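Local coordinates for Thiol:disulfide interchange protein DsbA (Neisseria meningitidis MC58, PDB 3HZ8) that probably acts as a periplasmic thiol-disulfide oxidoreductase of the DsbA subfamily, introducing disulfide bonds into other proteins, at residues 47-50 with 51-55; 94-97 with 98-102; 106-109 with 110-113; 140-143 with 144-148. The protein carries 1 engineered substitution. All coordinates share one frame; numbering follows the deposited sequence. Where two conformers were deposited one is given.

Contact 1 of 4, residues 47-50 with 51-55; sequences SKHA and KSFKD
Phe53 folds its ring back over Ala50 where helix 37-50, which in this thioredoxin fold begins just after Cys36 and carries Cys39, the disulfide-bonded pair that is probably redox-active, runs out into a type I beta turn from Ala50 to Phe53. The turn is closed by Phe53 N donating to Ala50 O at 3.1 Å. Followed outward, Phe53 CB lies 3.3 Å from Ala50 O, and CG and CD2 keep close to the same oxygen. With CG beside the backbone N (chi1 -78°), the ring turns back along the chain: CD1 and CE1 both approach Ala50 CA, CE1 also nears His49 CD2, and CE2 and CZ reach Ala50 CB. Ala50 CA stands 3.5 Å from the ring centroid and 10° off its normal, a CH-pi contact over the centre of the face. Beyond the turn, both Ala50 and Phe53 touch Leu59 of strand 57-63, so the pair joins the helix end to the sheet.

The imidazole of His49 crosses the Phe53 side chain at about a right angle, and its NE2 is bonded to Asp179 of helix 171-191. Ser52 OG sits above one imidazole face, offset toward the rim. The same Ser52 OG donates in the carbonyl plane to His49 O at 2.7 Å, while Ser52 N reaches that oxygen from above the plane, at 2.8 Å.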
loop_
_atom_site.group_PDB
_atom_site.type_symbol
_atom_site.label_atom_id
_atom_site.label_comp_id
_atom_site.label_asym_id
_atom_site.label_seq_id
_atom_site.Cartn_x
_atom_site.Cartn_y
_atom_site.Cartn_z
ATOM N N SER A 47 -9.643 0.896 0.606
ATOM C CA SER A 47 -10.017 -0.153 -0.343
ATOM C C SER A 47 -11.415 0.089 -0.931
ATOM O O SER A 47 -11.638 -0.137 -2.131
ATOM C CB SER A 47 -9.898 -1.535 0.297
ATOM O OG SER A 47 -10.838 -1.715 1.316
ATOM N N LYS A 48 -12.349 0.560 -0.103
ATOM C CA LYS A 48 -13.670 0.924 -0.623
ATOM C C LYS A 48 -13.559 2.066 -1.615
ATOM O O LYS A 48 -14.152 2.022 -2.691
ATOM C CB LYS A 48 -14.631 1.308 0.486
ATOM C CG LYS A 48 -15.958 1.801 -0.070
ATOM C CD LYS A 48 -16.965 1.968 1.014
ATOM C CE LYS A 48 -18.317 2.293 0.406
ATOM N NZ LYS A 48 -19.332 2.249 1.472
ATOM N N HIS A 49 -12.793 3.096 -1.254
ATOM C CA HIS A 49 -12.684 4.251 -2.123
ATOM C C HIS A 49 -12.099 3.865 -3.475
ATOM O O HIS A 49 -12.532 4.367 -4.506
ATOM C CB HIS A 49 -11.849 5.350 -1.464
ATOM C CG HIS A 49 -11.967 6.666 -2.161
ATOM N ND1 HIS A 49 -13.170 7.334 -2.275
ATOM C CD2 HIS A 49 -11.051 7.415 -2.813
ATOM C CE1 HIS A 49 -12.979 8.454 -2.948
ATOM N NE2 HIS A 49 -11.706 8.523 -3.296
ATOM N N ALA A 50 -11.112 2.968 -3.459
ATOM C CA ALA A 50 -10.471 2.508 -4.692
ATOM C C ALA A 50 -11.453 1.877 -5.680
ATOM O O ALA A 50 -11.198 1.871 -6.886
ATOM C CB ALA A 50 -9.331 1.550 -4.381
ATOM N N LYS A 51 -12.575 1.361 -5.176
ATOM C CA LYS A 51 -13.616 0.829 -6.066
ATOM C C LYS A 51 -14.232 1.929 -6.923
ATOM O O LYS A 51 -14.764 1.640 -7.997
ATOM C CB LYS A 51 -14.711 0.105 -5.284
ATOM C CG LYS A 51 -14.206 -0.940 -4.325
ATOM C CD LYS A 51 -13.389 -2.005 -5.016
ATOM C CE LYS A 51 -12.844 -3.009 -4.029
ATOM N NZ LYS A 51 -13.916 -3.658 -3.224
ATOM N N SER A 52 -14.154 3.175 -6.447
ATOM C CA SER A 52 -14.671 4.355 -7.168
ATOM C C SER A 52 -13.698 4.919 -8.193
ATOM O O SER A 52 -14.058 5.813 -8.952
ATOM C CB SER A 52 -15.025 5.490 -6.185
ATOM O OG SER A 52 -13.875 6.301 -5.874
ATOM N N PHE A 53 -12.451 4.444 -8.179
ATOM C CA PHE A 53 -11.416 4.978 -9.063
ATOM C C PHE A 53 -11.836 4.903 -10.527
ATOM O O PHE A 53 -12.402 3.902 -10.973
ATOM C CB PHE A 53 -10.105 4.198 -8.914
ATOM C CG PHE A 53 -9.288 4.541 -7.682
ATOM C CD1 PHE A 53 -9.752 5.412 -6.699
ATOM C CD2 PHE A 53 -8.047 3.937 -7.498
ATOM C CE1 PHE A 53 -8.975 5.684 -5.564
ATOM C CE2 PHE A 53 -7.273 4.213 -6.380
ATOM C CZ PHE A 53 -7.739 5.084 -5.413
ATOM N N LYS A 54 -11.530 5.961 -11.268
ATOM C CA LYS A 54 -11.623 5.955 -12.725
ATOM C C LYS A 54 -10.645 4.933 -13.300
ATOM O O LYS A 54 -9.730 4.493 -12.601
ATOM C CB LYS A 54 -11.307 7.350 -13.265
ATOM C CG LYS A 54 -12.352 8.399 -12.925
ATOM C CD LYS A 54 -13.704 8.000 -13.494
ATOM C CE LYS A 54 -14.789 8.959 -13.056
ATOM N NZ LYS A 54 -16.093 8.258 -12.990
ATOM N N ASP A 55 -10.839 4.560 -14.566
ATOM C CA ASP A 55 -9.996 3.557 -15.229
ATOM C C ASP A 55 -8.526 3.970 -15.367
ATOM O O ASP A 55 -7.662 3.115 -15.598
ATOM C CB ASP A 55 -10.567 3.195 -16.613
ATOM C CG ASP A 55 -11.744 2.223 -16.541
ATOM O OD1 ASP A 55 -12.235 1.816 -17.621
ATOM O OD2 ASP A 55 -12.176 1.857 -15.422
#

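Contact 2 of 4, residues 94-97 with 98-102; sequences HIFD and AMVNQ
The carboxylate of Asp97 meets two amides, those of Asn101 and Gln102, and neither amide lies flat against it: the planes are 65° apart for Asn101 and 54° for Gln102. Gln102 NE2 comes to OD1 of Asp97 at 2.7 Å on the anti lone pair, the one away from the other oxygen. Asn101 ND2 reaches Asp97 OD2, also at 2.7 Å, from above the carboxylate plane. In both cases the acceptor lies close to the plane of the donating amide and the N-H points almost straight at it. The other flat group, the Phe96 ring, has Val100 CG2 at its edge, 4.5 Å from CD1 of Phe96; Tyr34 packs with that ring edge-to-face, and Cys39 of the Cys36-Cys39 disulfide also touches the phenylalanine.

The contact lies in the last turns of helix 88-101. Regular i to i+4 bonds, such as Ala98 N to His94 O and Met99 N to Ile95 O, give way to a wider pi-type turn. There Gln102 N donates nearly straight to Asp97 O at 2.8 Å, whereas the Asn101 N bond to that oxygen is weak. With CG of Asp97 opposite its amide nitrogen (chi1 -174°), the carboxylate is carried toward the C-terminal end of the helix, where both amides lie. The two amide N-H groups, one on each carboxylate oxygen, would be expected to favour the ionised form of Asp97.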
loop_
_atom_site.group_PDB
_atom_site.type_symbol
_atom_site.label_atom_id
_atom_site.label_comp_id
_atom_site.label_asym_id
_atom_site.label_seq_id
_atom_site.Cartn_x
_atom_site.Cartn_y
_atom_site.Cartn_z
ATOM N N HIS A 94 -7.808 -10.245 6.376
ATOM C CA HIS A 94 -7.371 -11.427 7.138
ATOM C C HIS A 94 -6.015 -11.199 7.823
ATOM O O HIS A 94 -5.828 -11.534 8.983
ATOM C CB HIS A 94 -7.325 -12.669 6.229
ATOM C CG HIS A 94 -8.607 -13.441 6.189
ATOM N ND1 HIS A 94 -8.653 -14.821 6.208
ATOM C CD2 HIS A 94 -9.892 -13.021 6.160
ATOM C CE1 HIS A 94 -9.914 -15.214 6.181
ATOM N NE2 HIS A 94 -10.687 -14.141 6.151
ATOM N N ILE A 95 -5.076 -10.596 7.107
ATOM C CA ILE A 95 -3.724 -10.409 7.645
ATOM C C ILE A 95 -3.661 -9.352 8.738
ATOM O O ILE A 95 -3.012 -9.546 9.763
ATOM C CB ILE A 95 -2.718 -10.102 6.522
ATOM C CG1 ILE A 95 -2.626 -11.295 5.568
ATOM C CG2 ILE A 95 -1.326 -9.802 7.089
ATOM C CD1 ILE A 95 -2.111 -10.964 4.200
ATOM N N PHE A 96 -4.322 -8.217 8.515
ATOM C CA PHE A 96 -4.395 -7.212 9.562
ATOM C C PHE A 96 -5.032 -7.775 10.828
ATOM O O PHE A 96 -4.552 -7.494 11.912
ATOM C CB PHE A 96 -5.168 -5.965 9.121
ATOM C CG PHE A 96 -4.345 -4.976 8.341
ATOM C CD1 PHE A 96 -3.208 -4.383 8.889
ATOM C CD2 PHE A 96 -4.726 -4.628 7.064
ATOM C CE1 PHE A 96 -2.483 -3.455 8.152
ATOM C CE2 PHE A 96 -3.994 -3.709 6.323
ATOM C CZ PHE A 96 -2.874 -3.130 6.871
ATOM N N ASP A 97 -6.104 -8.559 10.679
ATOM C CA ASP A 97 -6.749 -9.169 11.852
ATOM C C ASP A 97 -5.766 -10.089 12.587
ATOM O O ASP A 97 -5.543 -9.937 13.785
ATOM C CB ASP A 97 -8.034 -9.928 11.499
ATOM C CG ASP A 97 -8.755 -10.415 12.741
ATOM O OD1 ASP A 97 -8.605 -11.603 13.093
ATOM O OD2 ASP A 97 -9.419 -9.596 13.404
ATOM N N ALA A 98 -5.150 -11.005 11.847
ATOM C CA ALA A 98 -4.161 -11.926 12.418
ATOM C C ALA A 98 -3.040 -11.223 13.190
ATOM O O ALA A 98 -2.691 -11.634 14.293
ATOM C CB ALA A 98 -3.581 -12.794 11.333
ATOM N N MET A 99 -2.478 -10.159 12.609
ATOM C CA MET A 99 -1.373 -9.424 13.227
ATOM C C MET A 99 -1.834 -8.484 14.335
ATOM O O MET A 99 -1.333 -8.532 15.445
ATOM C CB MET A 99 -0.612 -8.615 12.170
ATOM C CG MET A 99 0.231 -9.446 11.219
ATOM S SD MET A 99 1.839 -9.910 11.903
ATOM C CE MET A 99 2.656 -8.319 11.974
ATOM N N VAL A 100 -2.784 -7.616 14.002
ATOM C CA VAL A 100 -3.219 -6.566 14.917
ATOM C C VAL A 100 -4.122 -7.112 16.029
ATOM O O VAL A 100 -3.876 -6.854 17.207
ATOM C CB VAL A 100 -3.858 -5.386 14.136
ATOM C CG1 VAL A 100 -4.596 -4.420 15.061
ATOM C CG2 VAL A 100 -2.772 -4.650 13.341
ATOM N N ASN A 101 -5.135 -7.894 15.656
ATOM C CA ASN A 101 -6.081 -8.445 16.633
ATOM C C ASN A 101 -5.632 -9.760 17.287
ATOM O O ASN A 101 -5.628 -9.863 18.512
ATOM C CB ASN A 101 -7.486 -8.549 16.018
ATOM C CG ASN A 101 -8.022 -7.193 15.563
ATOM O OD1 ASN A 101 -7.793 -6.176 16.212
ATOM N ND2 ASN A 101 -8.736 -7.179 14.439
ATOM N N GLN A 102 -5.229 -10.744 16.479
ATOM C CA GLN A 102 -4.851 -12.074 16.993
ATOM C C GLN A 102 -3.425 -12.157 17.569
ATOM O O GLN A 102 -3.106 -13.092 18.306
ATOM C CB GLN A 102 -5.043 -13.156 15.916
ATOM C CG GLN A 102 -6.461 -13.296 15.317
ATOM C CD GLN A 102 -6.491 -14.273 14.136
ATOM O OE1 GLN A 102 -5.935 -15.365 14.221
ATOM N NE2 GLN A 102 -7.130 -13.880 13.032
#

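Contact 3 of 4, residues 106-109 with 110-113; sequences LQNP and EVLK
Leu106 and Leu112 form the close apolar side of this helix start, their side chains crossing at about a right angle with Leu106 CD2 and Leu112 CD1 4.0 Å apart. Leu112 CB also presses on the main chain, 3.4 Å from Leu106 O. Both leucines are buried.

Asn108 occupies the N-cap of helix 109-118. Its CG stands opposite the backbone N (chi1 172°), which brings OD1 round to the first turn, where it accepts from Glu110 N at 2.8 Å; the donor is tilted 35° from the plane of the side-chain carbonyl. The main-chain oxygen of Asn108 accepts from Leu112 N, opening the regular helical pattern, and Asn108 ND2 lies 3.9 Å from Val111 CG2.

The outer side is looser. Glu110 is exposed, and its salt bridge to Lys113, from Lys113 NZ to Glu110 OE1 at 3.4 Å, is long and weak as a hydrogen bond. The lysine chain nevertheless stays close to the helix, Lys113 CG lying 3.2 Å from Pro109 O.

Around this cap, Leu106 packs on Ile95, Ala98 and Met99 of helix 88-101, Leu112 on Thr72 and Leu76 of helix 71-83, and Pro109 and Leu112 on Tyr131 of helix 124-132.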
loop_
_atom_site.group_PDB
_atom_site.type_symbol
_atom_site.label_atom_id
_atom_site.label_comp_id
_atom_site.label_asym_id
_atom_site.label_seq_id
_atom_site.Cartn_x
_atom_site.Cartn_y
_atom_site.Cartn_z
ATOM N N LEU A 106 3.311 -13.491 12.148
ATOM C CA LEU A 106 3.457 -13.727 10.717
ATOM C C LEU A 106 4.816 -13.284 10.154
ATOM O O LEU A 106 5.148 -13.613 9.016
ATOM C CB LEU A 106 2.292 -13.104 9.932
ATOM C CG LEU A 106 0.871 -13.608 10.229
ATOM C CD1 LEU A 106 -0.121 -12.867 9.337
ATOM C CD2 LEU A 106 0.754 -15.121 10.035
ATOM N N GLN A 107 5.602 -12.546 10.943
ATOM C CA GLN A 107 6.959 -12.176 10.505
ATOM C C GLN A 107 7.941 -13.352 10.581
ATOM O O GLN A 107 9.083 -13.258 10.092
ATOM C CB GLN A 107 7.503 -10.979 11.302
ATOM C CG GLN A 107 7.751 -11.256 12.785
ATOM C CD GLN A 107 6.536 -11.017 13.669
ATOM O OE1 GLN A 107 5.393 -11.096 13.227
ATOM N NE2 GLN A 107 6.787 -10.713 14.933
ATOM N N ASN A 108 7.493 -14.446 11.202
ATOM C CA ASN A 108 8.293 -15.675 11.298
ATOM C C ASN A 108 7.864 -16.634 10.198
ATOM O O ASN A 108 6.745 -17.133 10.249
ATOM C CB ASN A 108 8.095 -16.327 12.674
ATOM C CG ASN A 108 8.754 -17.724 12.803
ATOM O OD1 ASN A 108 9.134 -18.373 11.817
ATOM N ND2 ASN A 108 8.867 -18.193 14.042
ATOM N N PRO A 109 8.744 -16.898 9.208
ATOM C CA PRO A 109 8.357 -17.732 8.065
ATOM C C PRO A 109 7.719 -19.082 8.421
ATOM O O PRO A 109 6.837 -19.533 7.693
ATOM C CB PRO A 109 9.679 -17.934 7.321
ATOM C CG PRO A 109 10.441 -16.706 7.629
ATOM C CD PRO A 109 10.135 -16.415 9.066
ATOM N N GLU A 110 8.131 -19.709 9.524
ATOM C CA GLU A 110 7.528 -20.994 9.914
ATOM C C GLU A 110 6.066 -20.848 10.308
ATOM O O GLU A 110 5.234 -21.710 9.997
ATOM C CB GLU A 110 8.293 -21.645 11.059
ATOM C CG GLU A 110 9.636 -22.188 10.648
ATOM C CD GLU A 110 9.506 -23.254 9.583
ATOM O OE1 GLU A 110 9.916 -22.987 8.433
ATOM O OE2 GLU A 110 8.968 -24.348 9.886
ATOM N N VAL A 111 5.776 -19.773 11.029
ATOM C CA VAL A 111 4.407 -19.423 11.427
ATOM C C VAL A 111 3.575 -18.976 10.216
ATOM O O VAL A 111 2.436 -19.416 10.028
ATOM C CB VAL A 111 4.405 -18.326 12.518
ATOM C CG1 VAL A 111 2.989 -17.859 12.832
ATOM C CG2 VAL A 111 5.069 -18.851 13.783
ATOM N N LEU A 112 4.166 -18.125 9.380
ATOM C CA LEU A 112 3.481 -17.587 8.209
ATOM C C LEU A 112 3.076 -18.674 7.213
ATOM O O LEU A 112 1.955 -18.676 6.708
ATOM C CB LEU A 112 4.357 -16.538 7.517
ATOM C CG LEU A 112 3.783 -15.997 6.205
ATOM C CD1 LEU A 112 2.445 -15.329 6.466
ATOM C CD2 LEU A 112 4.747 -15.020 5.578
ATOM N N LYS A 113 3.990 -19.596 6.927
ATOM C CA LYS A 113 3.706 -20.611 5.907
ATOM C C LYS A 113 2.566 -21.550 6.321
ATOM O O LYS A 113 1.701 -21.880 5.504
ATOM C CB LYS A 113 4.966 -21.397 5.524
ATOM C CG LYS A 113 5.999 -20.516 4.785
ATOM C CD LYS A 113 7.250 -21.297 4.356
ATOM C CE LYS A 113 8.098 -21.677 5.567
ATOM N NZ LYS A 113 9.551 -21.872 5.229
#

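Contact 4 of 4, residues 140-143 with 144-148; sequences ADKM and QELTE
Residues 140-148 keep regular alpha-helical bonding: Gln144 N donates to Ala140 O, Glu145 N to Asp141 O, Leu146 N to Lys142 O and Thr147 N to Met143 O, with N-H...O angles of 158° to 165°. On one flank, Lys142 and Glu145 lie side by side and point the same way. The lysine bends at chi2 (67°), leading its extended end along the glutamate, where Lys142 NZ makes a salt bridge to Glu145 OE1 at 2.8 Å on the syn lone pair. Lys142 CD also lies 3.3 Å from Glu145 OE1. Lys142 CE rests 4.0 Å from Leu146 CD2, an apolar contact alongside the salt bridge.

Helix 134-149 belongs to the DsbA-like thioredoxin domain and leads toward strand 157-160. Met143 and Leu146 lean on strand 57-63 through Glu62, with further contacts to His63 and Arg60 respectively, while Ala140 and Met143 meet Ala74 of helix 71-83.

Met143 O is gripped twice by Thr147: the backbone N and OG1, the latter at 2.8 Å, arrive from opposite faces of the carbonyl plane. Thr147 OG1 in turn accepts from Val65 N. Gln144 and Glu148 stand one turn apart, and Gln144 NE2 donates to Glu148 OE2 at 2.7 Å, with that oxygen in the plane of the glutamine amide.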
loop_
_atom_site.group_PDB
_atom_site.type_symbol
_atom_site.label_atom_id
_atom_site.label_comp_id
_atom_site.label_asym_id
_atom_site.label_seq_id
_atom_site.Cartn_x
_atom_site.Cartn_y
_atom_site.Cartn_z
ATOM N N ALA A 140 9.883 -7.710 -2.422
ATOM C CA ALA A 140 10.221 -7.295 -1.043
ATOM C C ALA A 140 11.497 -6.449 -0.940
ATOM O O ALA A 140 11.559 -5.479 -0.166
ATOM C CB ALA A 140 10.323 -8.525 -0.123
ATOM N N ASP A 141 12.528 -6.840 -1.697
ATOM C CA ASP A 141 13.772 -6.087 -1.799
ATOM C C ASP A 141 13.529 -4.663 -2.284
ATOM O O ASP A 141 14.148 -3.700 -1.815
ATOM C CB ASP A 141 14.697 -6.796 -2.787
ATOM C CG ASP A 141 15.161 -8.140 -2.289
ATOM O OD1 ASP A 141 14.910 -8.459 -1.111
ATOM O OD2 ASP A 141 15.787 -8.878 -3.076
ATOM N N LYS A 142 12.628 -4.553 -3.257
ATOM C CA LYS A 142 12.242 -3.249 -3.811
ATOM C C LYS A 142 11.520 -2.409 -2.740
ATOM O O LYS A 142 11.730 -1.205 -2.651
ATOM C CB LYS A 142 11.375 -3.430 -5.066
ATOM C CG LYS A 142 10.842 -2.145 -5.714
ATOM C CD LYS A 142 11.927 -1.280 -6.311
ATOM C CE LYS A 142 11.342 -0.049 -7.013
ATOM N NZ LYS A 142 12.436 0.855 -7.454
ATOM N N MET A 143 10.671 -3.043 -1.930
ATOM C CA MET A 143 10.009 -2.314 -0.836
ATOM C C MET A 143 11.022 -1.732 0.149
ATOM O O MET A 143 10.877 -0.592 0.606
ATOM C CB MET A 143 8.999 -3.220 -0.126
ATOM C CG MET A 143 7.852 -3.648 -1.023
ATOM S SD MET A 143 6.704 -4.733 -0.162
ATOM C CE MET A 143 5.687 -5.345 -1.521
ATOM N N GLN A 144 12.055 -2.502 0.484
ATOM C CA GLN A 144 13.090 -1.966 1.349
ATOM C C GLN A 144 13.823 -0.791 0.712
ATOM O O GLN A 144 14.063 0.217 1.374
ATOM C CB GLN A 144 14.099 -3.040 1.766
ATOM C CG GLN A 144 15.092 -2.527 2.782
ATOM C CD GLN A 144 16.009 -3.601 3.320
ATOM O OE1 GLN A 144 15.772 -4.794 3.134
ATOM N NE2 GLN A 144 17.064 -3.176 3.993
ATOM N N GLU A 145 14.176 -0.947 -0.569
ATOM C CA GLU A 145 14.817 0.122 -1.323
ATOM C C GLU A 145 13.980 1.403 -1.333
ATOM O O GLU A 145 14.515 2.471 -1.128
ATOM C CB GLU A 145 15.133 -0.344 -2.748
ATOM C CG GLU A 145 15.875 0.687 -3.605
ATOM C CD GLU A 145 14.959 1.438 -4.566
ATOM O OE1 GLU A 145 14.417 0.790 -5.494
ATOM O OE2 GLU A 145 14.782 2.675 -4.400
ATOM N N LEU A 146 12.676 1.291 -1.572
ATOM C CA LEU A 146 11.805 2.471 -1.548
ATOM C C LEU A 146 11.782 3.124 -0.171
ATOM O O LEU A 146 11.850 4.345 -0.052
ATOM C CB LEU A 146 10.380 2.118 -1.965
ATOM C CG LEU A 146 10.187 1.660 -3.410
ATOM C CD1 LEU A 146 8.793 1.089 -3.595
ATOM C CD2 LEU A 146 10.429 2.818 -4.387
ATOM N N THR A 147 11.665 2.301 0.865
ATOM C CA THR A 147 11.622 2.794 2.242
ATOM C C THR A 147 12.837 3.675 2.543
ATOM O O THR A 147 12.701 4.775 3.084
ATOM C CB THR A 147 11.541 1.611 3.255
ATOM O OG1 THR A 147 10.383 0.813 2.982
ATOM C CG2 THR A 147 11.470 2.127 4.706
ATOM N N GLU A 148 14.014 3.184 2.145
ATOM C CA GLU A 148 15.278 3.858 2.430
ATOM C C GLU A 148 15.514 5.060 1.518
ATOM O O GLU A 148 15.857 6.141 2.001
ATOM C CB GLU A 148 16.435 2.853 2.337
ATOM C CG GLU A 148 16.405 1.804 3.486
ATOM C CD GLU A 148 17.265 0.569 3.222
ATOM O OE1 GLU A 148 18.074 0.581 2.269
ATOM O OE2 GLU A 148 17.121 -0.431 3.973
#

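Overall arrangement
From the N terminus the four contacts come in series, each a local one within a continuous run of chain; none nests in or crosses another. Contact 1 closes the turn after helix 37-50, before strand 57-63 and at the surface. Contact 2 lies near the end of helix 88-101, and contact 3, after a short loop, begins helix 109-118. These two touch, with Met99 SD 3.8 Å from Leu106 CB, joining the successive helices on the same side of the chain's centre. Contact 4 lies within helix 134-149, about 10 Å from contact 3 at the nearest atoms. Contacts 1 and 4 both pack on strand 57-63, yet their centres are 26 Å apart.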